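PDB 4R3U: 2-hydroxyisobutanoyl-CoA mutase large subunit from Aquincola tertiaricarbonis, which works with the cobalamin-binding small subunit to interconvert 2-hydroxyisobutyryl-CoA and (S)-3-hydroxybutyryl-CoA. Local coordinates for residues L397-Q400 with Q401-E405. Sequence-based numbering, arbitrary orientation.
Sequences LRTQ and QIIAE
R398 and Q401, three residues apart on one helix, are joined by a side-chain hydrogen bond. NH1 of R398 donates to OE1 of Q401 at 2.8 Å. The donor lies in the plane of the amide carbonyl, on a lone pair. The bond is somewhat bent, with 145° at the hydrogen. The arginine chain turns at chi2 (-66°), which brings the guanidinium back beside the amide. The two flat groups are 21° apart, nearly coplanar. CD of R398 also lies close to OE1 of Q401, at 3.4 Å. O of Q120 takes bonds from both NH1 of R398 and NE2 of Q401, while NH2 of R398 forms a salt bridge with E485 of the second large subunit. With an alanine at Q401, R398 NH1 would probably lose one of its acceptors and Q120 O one of its donors, though Q120 and E485 would still hold the guanidinium.

The backbone bonds are those of an alpha helix, i to i+4. Q401 N binds L397 O at 3.0 Å, and A404 N binds Q400 O at 2.9 Å. This is helix 390-405: side chains on it touch strand 97-102 of the parallel TIM-barrel sheet and helix 357-370, and the second large subunit also packs against it.

The nonpolar contact between T399 and I403 is loose, with CG2 of T399 4.5 Å from CD1 of I403. CB of L397 lies beside the Q401 amide, 3.9 Å from NE2. Q400 faces the barrel strands: its OE1 accepts from W96, its NE2 donates to T378 OG1 and L376 O, and its side chain touches the substrate-binding M98.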
loop_
_atom_site.group_PDB
_atom_site.type_symbol
_atom_site.label_atom_id
_atom_site.label_comp_id
_atom_site.label_asym_id
_atom_site.label_seq_id
_atom_site.Cartn_x
_atom_site.Cartn_y
_atom_site.Cartn_z
ATOM N N LEU A 397 -8.799 8.235 3.786
ATOM C CA LEU A 397 -8.828 9.254 2.732
ATOM C C LEU A 397 -7.408 9.583 2.234
ATOM O O LEU A 397 -7.218 9.667 1.027
ATOM C CB LEU A 397 -9.565 10.523 3.198
ATOM C CG LEU A 397 -11.083 10.405 3.275
ATOM C CD1 LEU A 397 -11.673 11.480 4.180
ATOM C CD2 LEU A 397 -11.704 10.447 1.881
ATOM N N ARG A 398 -6.403 9.695 3.145
ATOM C CA ARG A 398 -5.014 9.975 2.770
ATOM C C ARG A 398 -4.462 8.883 1.859
ATOM O O ARG A 398 -3.695 9.177 0.931
ATOM C CB ARG A 398 -4.116 10.189 4.006
ATOM C CG ARG A 398 -4.444 11.410 4.868
ATOM C CD ARG A 398 -4.214 12.754 4.201
ATOM N NE ARG A 398 -4.719 13.835 5.043
ATOM C CZ ARG A 398 -5.906 14.424 4.894
ATOM N NH1 ARG A 398 -6.725 14.054 3.919
ATOM N NH2 ARG A 398 -6.280 15.391 5.719
ATOM N N THR A 399 -4.897 7.629 2.106
ATOM C CA THR A 399 -4.549 6.445 1.324
ATOM C C THR A 399 -4.967 6.664 -0.135
ATOM O O THR A 399 -4.143 6.508 -1.050
ATOM C CB THR A 399 -5.212 5.177 1.936
ATOM O OG1 THR A 399 -4.826 5.062 3.316
ATOM C CG2 THR A 399 -4.857 3.900 1.187
ATOM N N GLN A 400 -6.234 7.065 -0.340
ATOM C CA GLN A 400 -6.813 7.310 -1.657
ATOM C C GLN A 400 -6.085 8.462 -2.362
ATOM O O GLN A 400 -5.711 8.341 -3.525
ATOM C CB GLN A 400 -8.335 7.576 -1.524
ATOM C CG GLN A 400 -9.148 6.318 -1.220
ATOM C CD GLN A 400 -10.645 6.514 -1.396
ATOM O OE1 GLN A 400 -11.141 6.783 -2.501
ATOM N NE2 GLN A 400 -11.415 6.334 -0.323
ATOM N N GLN A 401 -5.896 9.577 -1.637
ATOM C CA GLN A 401 -5.231 10.819 -2.085
ATOM C C GLN A 401 -3.772 10.603 -2.484
ATOM O O GLN A 401 -3.340 11.249 -3.408
ATOM C CB GLN A 401 -5.364 11.908 -1.025
ATOM C CG GLN A 401 -6.838 12.286 -0.780
ATOM C CD GLN A 401 -7.083 12.868 0.594
ATOM O OE1 GLN A 401 -6.220 12.853 1.491
ATOM N NE2 GLN A 401 -8.277 13.380 0.797
ATOM N N ILE A 402 -3.040 9.667 -1.829
ATOM C CA ILE A 402 -1.672 9.296 -2.178
ATOM C C ILE A 402 -1.656 8.527 -3.508
ATOM O O ILE A 402 -0.803 8.793 -4.362
ATOM C CB ILE A 402 -0.958 8.554 -0.988
ATOM C CG1 ILE A 402 -0.381 9.606 0.006
ATOM C CG2 ILE A 402 0.168 7.598 -1.461
ATOM C CD1 ILE A 402 -0.258 9.184 1.358
ATOM N N ILE A 403 -2.593 7.562 -3.678
ATOM C CA ILE A 403 -2.736 6.771 -4.895
ATOM C C ILE A 403 -3.091 7.696 -6.049
ATOM O O ILE A 403 -2.500 7.600 -7.126
ATOM C CB ILE A 403 -3.744 5.603 -4.697
ATOM C CG1 ILE A 403 -3.202 4.570 -3.714
ATOM C CG2 ILE A 403 -4.114 4.916 -6.036
ATOM C CD1 ILE A 403 -4.218 3.615 -3.244
ATOM N N ALA A 404 -4.035 8.616 -5.822
ATOM C CA ALA A 404 -4.507 9.556 -6.842
ATOM C C ALA A 404 -3.483 10.574 -7.232
ATOM O O ALA A 404 -3.342 10.858 -8.424
ATOM C CB ALA A 404 -5.762 10.265 -6.360
ATOM N N GLU A 405 -2.792 11.169 -6.242
ATOM C CA GLU A 405 -1.888 12.278 -6.522
ATOM C C GLU A 405 -0.397 11.966 -6.558
ATOM O O GLU A 405 0.328 12.676 -7.244
ATOM C CB GLU A 405 -2.179 13.461 -5.583
ATOM C CG GLU A 405 -3.646 13.859 -5.529
ATOM C CD GLU A 405 -3.943 15.224 -4.945
ATOM O OE1 GLU A 405 -3.234 16.198 -5.288
ATOM O OE2 GLU A 405 -4.912 15.322 -4.161
#